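Local coordinates for STU0660 (Streptococcus thermophilus, PDB 3ZTH), which is a large Csn2-type Cas protein that binds magnesium and probably DNA, and is thought to take part in CRISPR-mediated bacterial immunity, at residues 190-195 and 229-234; 276-281 and 318-323; 299-304 and 323-328. One frame throughout, in Å; residues are numbered along the deposited sequence.

In the fold
Contact 1 comes first along the chain. It closes the loop from the end of helix 177-192, through strand 199-204 and helix 212-228, to the start of strand 232-237, and so ties two helix ends together at the mixed sheet. It is complete before the other two begin and lies far from both, about 41 Å from contact 2 and 37 Å from contact 3 between centres. Contacts 2 and 3 cross: 276-281 reaches forward to 318-323, and 299-304 to 323-328. Both use helix 312-324, share Gln323 and touch through Asn322 and Leu318, so this helix binds the end of helix 267-277 to the loop after helix 286-296.

Contact 1: residues 190-195 and 229-234; sequences HLLSQT and YPNLTF
Two helix ends meet here beside the central sheet of a P-loop NTPase-like alpha/beta core. Helix 177-192 finishes in residues 190-195, while residues 229-234 follow helix 212-228 and complete the beta-alpha-beta crossover between the parallel neighbours 199-204 and 232-237. Leu192 carries the contact, crossing the Tyr229 ring obliquely. Its CB sits almost exactly over the middle of one ring face in a CH-pi contact, 3.5 Å from the ring centroid and only 5° off the normal. Because CG of Leu192 is anti to the carbonyl carbon (chi1 -68°), the branched end runs on across the ring towards CD2 of Tyr229 and beyond it. There Leu192 CD1 meets Leu232 CD2 at 3.6 Å, with the two leucines crossing at about a right angle. The other methyl, CD2, slides past the amide of Asn231, whose ND2 is hydrogen-bonded to the carbonyl of Glu197. Tyr199, on the neighbouring strand 199-204, touches both leucines. On the side of the ring away from Tyr229 CD2 the main chain closes in, Leu192 O lying 3.3 Å from Tyr229 CE1. The phenol oxygen is hydrogen-bonded to the carboxylate of Asp189, one turn back from Ser193, so the ring is held by a hydrogen bond at its tip and by Leu192 over one face. Ser193 passes close by, with CB 3.3 Å from Tyr229 OH. The side chain of Ser193 folds back into the crowded position between its own N and carbonyl carbon. From there Ser193 OG donates a 2.6 Å hydrogen bond to His190 O, approaching from 43° above the carbonyl plane.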
loop_
_atom_site.group_PDB
_atom_site.type_symbol
_atom_site.label_atom_id
_atom_site.label_comp_id
_atom_site.label_asym_id
_atom_site.label_seq_id
_atom_site.Cartn_x
_atom_site.Cartn_y
_atom_site.Cartn_z
ATOM N N HIS A 190 -1.928 -16.503 34.292
ATOM C CA HIS A 190 -2.653 -17.548 33.587
ATOM C C HIS A 190 -1.896 -18.050 32.372
ATOM O O HIS A 190 -1.992 -19.226 32.030
ATOM C CB HIS A 190 -4.043 -17.042 33.176
ATOM C CG HIS A 190 -4.896 -16.616 34.333
ATOM N ND1 HIS A 190 -6.146 -16.057 34.173
ATOM C CD2 HIS A 190 -4.665 -16.639 35.669
ATOM C CE1 HIS A 190 -6.645 -15.750 35.358
ATOM N NE2 HIS A 190 -5.766 -16.092 36.283
ATOM N N LEU A 191 -1.144 -17.176 31.711
ATOM C CA LEU A 191 -0.381 -17.619 30.555
ATOM C C LEU A 191 0.802 -18.485 30.998
ATOM O O LEU A 191 0.979 -19.596 30.509
ATOM C CB LEU A 191 0.142 -16.434 29.743
ATOM C CG LEU A 191 0.966 -16.896 28.529
ATOM C CD1 LEU A 191 0.021 -17.491 27.499
ATOM C CD2 LEU A 191 1.738 -15.753 27.913
ATOM N N LEU A 192 1.604 -17.977 31.931
ATOM C CA LEU A 192 2.773 -18.708 32.413
ATOM C C LEU A 192 2.449 -20.080 32.973
ATOM O O LEU A 192 3.306 -20.959 32.983
ATOM C CB LEU A 192 3.515 -17.901 33.482
ATOM C CG LEU A 192 4.208 -16.622 33.014
ATOM C CD1 LEU A 192 4.879 -15.927 34.183
ATOM C CD2 LEU A 192 5.238 -16.967 31.954
ATOM N N SER A 193 1.216 -20.264 33.435
ATOM C CA SER A 193 0.808 -21.539 34.019
ATOM C C SER A 193 0.707 -22.620 32.962
ATOM O O SER A 193 0.447 -23.783 33.268
ATOM C CB SER A 193 -0.544 -21.400 34.728
ATOM O OG SER A 193 -1.589 -21.151 33.803
ATOM N N GLN A 194 0.925 -22.233 31.712
ATOM C CA GLN A 194 0.838 -23.175 30.612
ATOM C C GLN A 194 2.040 -23.104 29.673
ATOM O O GLN A 194 1.931 -23.430 28.490
ATOM C CB GLN A 194 -0.462 -22.921 29.848
ATOM C CG GLN A 194 -1.699 -23.058 30.732
ATOM C CD GLN A 194 -2.960 -22.545 30.066
ATOM O OE1 GLN A 194 -3.071 -21.354 29.744
ATOM N NE2 GLN A 194 -3.925 -23.439 29.855
ATOM N N THR A 195 3.185 -22.682 30.206
ATOM C CA THR A 195 4.413 -22.580 29.420
ATOM C C THR A 195 5.650 -22.586 30.299
ATOM O O THR A 195 5.641 -22.072 31.414
ATOM C CB THR A 195 4.457 -21.292 28.586
ATOM O OG1 THR A 195 3.285 -21.212 27.768
ATOM C CG2 THR A 195 5.693 -21.286 27.688
ATOM N N TYR A 229 6.996 -19.084 39.096
ATOM C CA TYR A 229 7.464 -19.427 37.763
ATOM C C TYR A 229 8.958 -19.188 37.634
ATOM O O TYR A 229 9.403 -18.073 37.382
ATOM C CB TYR A 229 6.722 -18.598 36.721
ATOM C CG TYR A 229 5.231 -18.826 36.714
ATOM C CD1 TYR A 229 4.686 -20.019 36.233
ATOM C CD2 TYR A 229 4.361 -17.853 37.202
ATOM C CE1 TYR A 229 3.310 -20.235 36.237
ATOM C CE2 TYR A 229 2.984 -18.057 37.213
ATOM C CZ TYR A 229 2.465 -19.247 36.729
ATOM O OH TYR A 229 1.104 -19.439 36.741
ATOM N N PRO A 230 9.755 -20.243 37.801
ATOM C CA PRO A 230 11.215 -20.145 37.702
ATOM C C PRO A 230 11.649 -19.472 36.408
ATOM O O PRO A 230 12.692 -18.824 36.342
ATOM C CB PRO A 230 11.659 -21.607 37.747
ATOM C CG PRO A 230 10.598 -22.253 38.590
ATOM C CD PRO A 230 9.331 -21.631 38.062
ATOM N N ASN A 231 10.825 -19.629 35.383
ATOM C CA ASN A 231 11.114 -19.098 34.061
ATOM C C ASN A 231 10.824 -17.612 33.868
ATOM O O ASN A 231 10.971 -17.091 32.764
ATOM C CB ASN A 231 10.345 -19.923 33.020
ATOM C CG ASN A 231 8.851 -19.998 33.320
ATOM O OD1 ASN A 231 8.446 -20.151 34.475
ATOM N ND2 ASN A 231 8.027 -19.906 32.279
ATOM N N LEU A 232 10.434 -16.928 34.938
ATOM C CA LEU A 232 10.103 -15.510 34.842
ATOM C C LEU A 232 11.171 -14.576 35.392
ATOM O O LEU A 232 11.704 -14.798 36.474
ATOM C CB LEU A 232 8.785 -15.240 35.566
ATOM C CG LEU A 232 8.260 -13.805 35.572
ATOM C CD1 LEU A 232 8.133 -13.301 34.139
ATOM C CD2 LEU A 232 6.910 -13.765 36.286
ATOM N N THR A 233 11.470 -13.522 34.640
ATOM C CA THR A 233 12.461 -12.537 35.059
ATOM C C THR A 233 11.956 -11.108 34.867
ATOM O O THR A 233 11.422 -10.748 33.813
ATOM C CB THR A 233 13.786 -12.686 34.283
ATOM O OG1 THR A 233 14.388 -13.946 34.602
ATOM C CG2 THR A 233 14.750 -11.575 34.660
ATOM N N PHE A 234 12.134 -10.305 35.909
ATOM C CA PHE A 234 11.727 -8.906 35.902
ATOM C C PHE A 234 12.946 -7.971 36.004
ATOM O O PHE A 234 13.873 -8.225 36.775
ATOM C CB PHE A 234 10.803 -8.635 37.095
ATOM C CG PHE A 234 9.360 -8.979 36.852
ATOM C CD1 PHE A 234 8.536 -8.112 36.149
ATOM C CD2 PHE A 234 8.809 -10.147 37.375
ATOM C CE1 PHE A 234 7.174 -8.405 35.974
ATOM C CE2 PHE A 234 7.456 -10.448 37.205
ATOM C CZ PHE A 234 6.642 -9.578 36.508
#

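Contact 2: residues 276-281 and 318-323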
loop_
_atom_site.group_PDB
_atom_site.type_symbol
_atom_site.label_atom_id
_atom_site.label_comp_id
_atom_site.label_asym_id
_atom_site.label_seq_id
_atom_site.Cartn_x
_atom_site.Cartn_y
_atom_site.Cartn_z
ATOM N N LYS A 276 31.092 -2.819 61.270
ATOM C CA LYS A 276 32.492 -2.701 61.666
ATOM C C LYS A 276 32.995 -1.258 61.554
ATOM O O LYS A 276 33.809 -0.812 62.360
ATOM C CB LYS A 276 33.373 -3.624 60.819
ATOM C CG LYS A 276 34.844 -3.535 61.194
ATOM C CD LYS A 276 35.744 -4.470 60.388
ATOM C CE LYS A 276 37.197 -4.380 60.900
ATOM N NZ LYS A 276 38.166 -5.280 60.195
ATOM N N TYR A 277 32.498 -0.531 60.557
ATOM C CA TYR A 277 32.887 0.858 60.329
ATOM C C TYR A 277 32.025 1.894 61.044
ATOM O O TYR A 277 32.399 3.061 61.122
ATOM C CB TYR A 277 32.856 1.171 58.839
ATOM C CG TYR A 277 34.065 0.706 58.073
ATOM C CD1 TYR A 277 34.120 -0.580 57.539
ATOM C CD2 TYR A 277 35.151 1.560 57.859
ATOM C CE1 TYR A 277 35.219 -1.006 56.807
ATOM C CE2 TYR A 277 36.256 1.144 57.124
ATOM C CZ TYR A 277 36.278 -0.138 56.600
ATOM O OH TYR A 277 37.343 -0.549 55.841
ATOM N N TYR A 278 30.872 1.486 61.560
ATOM C CA TYR A 278 29.995 2.433 62.238
ATOM C C TYR A 278 30.725 3.180 63.362
ATOM O O TYR A 278 31.345 2.565 64.236
ATOM C CB TYR A 278 28.774 1.716 62.804
ATOM C CG TYR A 278 27.555 2.595 62.848
ATOM C CD1 TYR A 278 26.884 2.934 61.677
ATOM C CD2 TYR A 278 27.072 3.094 64.053
ATOM C CE1 TYR A 278 25.758 3.748 61.697
ATOM C CE2 TYR A 278 25.944 3.912 64.088
ATOM C CZ TYR A 278 25.294 4.233 62.908
ATOM O OH TYR A 278 24.185 5.044 62.930
ATOM N N PRO A 279 30.637 4.520 63.360
ATOM C CA PRO A 279 31.280 5.386 64.356
ATOM C C PRO A 279 30.653 5.365 65.748
ATOM O O PRO A 279 31.012 6.171 66.611
ATOM C CB PRO A 279 31.185 6.762 63.715
ATOM C CG PRO A 279 29.849 6.695 63.043
ATOM C CD PRO A 279 29.874 5.321 62.388
ATOM N N SER A 280 29.726 4.446 65.978
ATOM C CA SER A 280 29.069 4.375 67.272
ATOM C C SER A 280 28.767 2.939 67.662
ATOM O O SER A 280 28.740 2.048 66.814
ATOM C CB SER A 280 27.775 5.198 67.223
ATOM O OG SER A 280 26.855 4.805 68.222
ATOM N N ASN A 281 28.555 2.720 68.956
ATOM C CA ASN A 281 28.235 1.394 69.481
ATOM C C ASN A 281 26.761 1.119 69.256
ATOM O O ASN A 281 26.323 -0.029 69.250
ATOM C CB ASN A 281 28.537 1.330 70.975
ATOM C CG ASN A 281 30.013 1.178 71.260
ATOM O OD1 ASN A 281 30.522 1.717 72.245
ATOM N ND2 ASN A 281 30.712 0.426 70.410
ATOM N N LEU A 318 25.578 5.976 54.046
ATOM C CA LEU A 318 25.942 6.309 52.675
ATOM C C LEU A 318 27.461 6.404 52.534
ATOM O O LEU A 318 28.051 5.815 51.621
ATOM C CB LEU A 318 25.280 7.636 52.272
ATOM C CG LEU A 318 25.596 8.396 50.968
ATOM C CD1 LEU A 318 26.331 7.548 49.973
ATOM C CD2 LEU A 318 24.302 8.893 50.371
ATOM N N ASN A 319 28.089 7.140 53.446
ATOM C CA ASN A 319 29.533 7.324 53.422
ATOM C C ASN A 319 30.266 6.010 53.566
ATOM O O ASN A 319 31.224 5.734 52.836
ATOM C CB ASN A 319 29.966 8.274 54.540
ATOM C CG ASN A 319 29.708 9.729 54.196
ATOM O OD1 ASN A 319 29.123 10.039 53.156
ATOM N ND2 ASN A 319 30.149 10.631 55.066
ATOM N N ILE A 320 29.817 5.196 54.510
ATOM C CA ILE A 320 30.448 3.910 54.747
ATOM C C ILE A 320 30.301 3.004 53.530
ATOM O O ILE A 320 31.282 2.402 53.077
ATOM C CB ILE A 320 29.863 3.227 56.017
ATOM C CG1 ILE A 320 30.206 4.070 57.250
ATOM C CG2 ILE A 320 30.439 1.842 56.181
ATOM C CD1 ILE A 320 29.589 3.578 58.551
ATOM N N LEU A 321 29.087 2.926 52.984
ATOM C CA LEU A 321 28.854 2.080 51.819
ATOM C C LEU A 321 29.749 2.489 50.670
ATOM O O LEU A 321 30.386 1.636 50.039
ATOM C CB LEU A 321 27.388 2.128 51.390
ATOM C CG LEU A 321 26.453 1.295 52.272
ATOM C CD1 LEU A 321 25.020 1.502 51.831
ATOM C CD2 LEU A 321 26.837 -0.182 52.197
ATOM N N ASN A 322 29.812 3.785 50.392
ATOM C CA ASN A 322 30.672 4.250 49.312
ATOM C C ASN A 322 32.089 3.739 49.522
ATOM O O ASN A 322 32.718 3.228 48.600
ATOM C CB ASN A 322 30.673 5.770 49.243
ATOM C CG ASN A 322 29.799 6.289 48.136
ATOM O OD1 ASN A 322 29.496 7.482 48.075
ATOM N ND2 ASN A 322 29.386 5.393 47.240
ATOM N N GLN A 323 32.582 3.866 50.747
ATOM C CA GLN A 323 33.921 3.403 51.071
ATOM C C GLN A 323 34.102 1.918 50.739
ATOM O O GLN A 323 35.157 1.519 50.246
ATOM C CB GLN A 323 34.219 3.657 52.551
ATOM C CG GLN A 323 35.639 3.309 52.934
ATOM C CD GLN A 323 36.031 3.801 54.312
ATOM O OE1 GLN A 323 37.150 3.554 54.769
ATOM N NE2 GLN A 323 35.119 4.505 54.984
#
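Helix 267-277 stops against the flank of helix 312-324, with the CA atoms of Tyr277 and Ile320 6.8 Å apart and the chain leaving helical geometry at Tyr278. Ile320 meets three successive residues of the turn, Tyr277 to Pro279, and its two branches do different work. Ile320 CG2, anti to the backbone N, points at the base of the Tyr277 side chain, 3.7 Å from Tyr277 CB. At the end of the other branch, Ile320 CD1 lies against the main chain of the turn, 3.8 Å from Tyr277 O and 3.9 Å from Tyr278 CA, with Tyr278 CD1 and Pro279 CD a little farther off. Pro279 CD in turn lies over one face of the Tyr278 ring, offset towards its rim. One helical turn on, Gln323 stretches out fully extended (chi1 -175°) and runs at about a right angle to the Tyr277 side chain. Gln323 OE1 comes within 3.5 Å of Tyr277 CE2, the ring and amide planes being 62° apart. Phe345 of the third subunit packs on both Pro279 and Ile320, so the seam lies next to a subunit interface. With no hydrogen bond joining the two segments, the union of the two helices here rests on apolar contact, flanked by the Gln323 amide resting near Tyr277 CE2.

Contact 3: residues 299-304 and 323-328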
loop_
_atom_site.group_PDB
_atom_site.type_symbol
_atom_site.label_atom_id
_atom_site.label_comp_id
_atom_site.label_asym_id
_atom_site.label_seq_id
_atom_site.Cartn_x
_atom_site.Cartn_y
_atom_site.Cartn_z
ATOM N N TYR A 299 21.961 6.720 45.431
ATOM C CA TYR A 299 22.957 7.789 45.418
ATOM C C TYR A 299 24.403 7.341 45.580
ATOM O O TYR A 299 25.289 8.173 45.693
ATOM C CB TYR A 299 22.634 8.811 46.508
ATOM C CG TYR A 299 21.294 9.461 46.317
ATOM C CD1 TYR A 299 21.093 10.404 45.308
ATOM C CD2 TYR A 299 20.205 9.096 47.110
ATOM C CE1 TYR A 299 19.830 10.969 45.088
ATOM C CE2 TYR A 299 18.940 9.651 46.901
ATOM C CZ TYR A 299 18.760 10.584 45.890
ATOM O OH TYR A 299 17.513 11.116 45.679
ATOM N N LEU A 300 24.649 6.038 45.585
ATOM C CA LEU A 300 26.006 5.537 45.751
ATOM C C LEU A 300 26.834 5.729 44.492
ATOM O O LEU A 300 26.290 5.854 43.402
ATOM C CB LEU A 300 25.966 4.054 46.123
ATOM C CG LEU A 300 25.201 3.783 47.421
ATOM C CD1 LEU A 300 25.058 2.292 47.657
ATOM C CD2 LEU A 300 25.939 4.451 48.582
ATOM N N LEU A 301 28.153 5.759 44.649
ATOM C CA LEU A 301 29.066 5.909 43.515
ATOM C C LEU A 301 28.751 7.157 42.693
ATOM O O LEU A 301 28.842 7.144 41.468
ATOM C CB LEU A 301 28.985 4.673 42.613
ATOM C CG LEU A 301 28.747 3.339 43.333
ATOM C CD1 LEU A 301 28.597 2.223 42.307
ATOM C CD2 LEU A 301 29.885 3.044 44.289
ATOM N N THR A 302 28.381 8.234 43.365
ATOM C CA THR A 302 28.059 9.463 42.657
ATOM C C THR A 302 28.714 10.675 43.290
ATOM O O THR A 302 28.411 11.019 44.436
ATOM C CB THR A 302 26.529 9.740 42.630
ATOM O OG1 THR A 302 25.834 8.622 42.072
ATOM C CG2 THR A 302 26.238 10.965 41.781
ATOM N N LYS A 303 29.626 11.309 42.565
ATOM C CA LYS A 303 30.235 12.516 43.083
ATOM C C LYS A 303 29.150 13.527 42.765
ATOM O O LYS A 303 28.850 13.767 41.598
ATOM C CB LYS A 303 31.508 12.885 42.331
ATOM C CG LYS A 303 32.161 14.123 42.916
ATOM C CD LYS A 303 33.180 14.754 41.983
ATOM C CE LYS A 303 33.755 16.024 42.607
ATOM N NZ LYS A 303 34.708 16.729 41.702
HETATM N N MSE A 304 28.553 14.113 43.794
HETATM C CA MSE A 304 27.475 15.056 43.567
HETATM C C MSE A 304 27.784 16.518 43.802
HETATM O O MSE A 304 28.538 16.878 44.702
HETATM C CB MSE A 304 26.262 14.632 44.384
HETATM C CG MSE A 304 25.675 13.336 43.866
HETATM SE SE MSE A 304 24.201 12.642 44.869
HETATM C CE MSE A 304 25.221 12.036 46.403
ATOM N N GLN A 323 32.582 3.866 50.747
ATOM C CA GLN A 323 33.921 3.403 51.071
ATOM C C GLN A 323 34.102 1.918 50.739
ATOM O O GLN A 323 35.157 1.519 50.246
ATOM C CB GLN A 323 34.219 3.657 52.551
ATOM C CG GLN A 323 35.639 3.309 52.934
ATOM C CD GLN A 323 36.031 3.801 54.312
ATOM O OE1 GLN A 323 37.150 3.554 54.769
ATOM N NE2 GLN A 323 35.119 4.505 54.984
ATOM N N LEU A 324 33.075 1.105 50.996
ATOM C CA LEU A 324 33.141 -0.329 50.712
ATOM C C LEU A 324 33.305 -0.601 49.227
ATOM O O LEU A 324 33.701 -1.695 48.825
ATOM C CB LEU A 324 31.886 -1.047 51.207
ATOM C CG LEU A 324 31.650 -1.065 52.716
ATOM C CD1 LEU A 324 30.564 -2.076 53.003
ATOM C CD2 LEU A 324 32.922 -1.446 53.477
ATOM N N PHE A 325 32.975 0.391 48.412
ATOM C CA PHE A 325 33.108 0.264 46.971
ATOM C C PHE A 325 34.312 1.084 46.529
ATOM O O PHE A 325 34.564 1.264 45.345
ATOM C CB PHE A 325 31.839 0.757 46.275
ATOM C CG PHE A 325 30.687 -0.205 46.375
ATOM C CD1 PHE A 325 30.695 -1.394 45.656
ATOM C CD2 PHE A 325 29.601 0.069 47.196
ATOM C CE1 PHE A 325 29.639 -2.294 45.755
ATOM C CE2 PHE A 325 28.545 -0.825 47.299
ATOM C CZ PHE A 325 28.562 -2.008 46.578
ATOM N N HIS A 326 35.060 1.572 47.504
ATOM C CA HIS A 326 36.237 2.365 47.225
ATOM C C HIS A 326 35.887 3.631 46.453
ATOM O O HIS A 326 36.699 4.137 45.680
ATOM C CB HIS A 326 37.252 1.533 46.441
ATOM C CG HIS A 326 37.718 0.316 47.172
ATOM N ND1 HIS A 326 38.332 0.380 48.404
ATOM C CD2 HIS A 326 37.645 -0.999 46.856
ATOM C CE1 HIS A 326 38.617 -0.842 48.816
ATOM N NE2 HIS A 326 38.210 -1.698 47.896
ATOM N N PHE A 327 34.673 4.135 46.647
ATOM C CA PHE A 327 34.277 5.367 45.983
ATOM C C PHE A 327 34.533 6.469 47.004
ATOM O O PHE A 327 34.136 6.347 48.168
ATOM C CB PHE A 327 32.803 5.335 45.595
ATOM C CG PHE A 327 32.429 6.377 44.583
ATOM C CD1 PHE A 327 32.799 6.232 43.252
ATOM C CD2 PHE A 327 31.736 7.521 44.962
ATOM C CE1 PHE A 327 32.483 7.211 42.318
ATOM C CE2 PHE A 327 31.417 8.504 44.030
ATOM C CZ PHE A 327 31.788 8.349 42.713
ATOM N N SER A 328 35.181 7.543 46.563
ATOM C CA SER A 328 35.556 8.659 47.433
ATOM C C SER A 328 34.502 9.669 47.909
ATOM O O SER A 328 34.720 10.355 48.910
ATOM C CB SER A 328 36.696 9.440 46.778
ATOM O OG SER A 328 36.254 10.057 45.574
#
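The face of the Phe327 ring is laid against main chain. Leu301 CA stands 3.4 Å from the ring centroid, 9° off the normal, in a CH-pi contact, and the peptide that follows continues over the ring. The closest approach is that of Phe327 CE2 to Thr302 N, 3.1 Å. Lys303 N comes up to the ring edge near its plane, and is hydrogen-bonded to the carboxylate of Asp259. The backbone of Leu301 is in the left-handed region (phi 55°), which bends the loop around the ring. The Leu301 side chain crosses both phenylalanines obliquely, so that the single methyl CD2 touches Phe325 CB at 3.6 Å and Phe327 CB at 3.9 Å. Both phenylalanines reach this methyl where helix 312-324 ends in a Schellman motif. His326, with positive phi, is the C-prime residue; its N bonds to Gln323 O at 2.7 Å, and Phe327 N reaches back to Asn322 O. The chain thus turns sharply out of the helix, and the Phe327 side chain, with CG anti to its backbone N (chi1 -164°), is turned onto the loop that follows helix 286-296. The Phe325 ring also lies nearly parallel to that of Tyr265. The loop carrying Leu301 borders the magnesium site: Thr302, hydrogen-bonded through OG1 to Ser258 OG, has its side chain about 4 Å from that of the metal ligand Gln26 and about 8 Å from the bound ion.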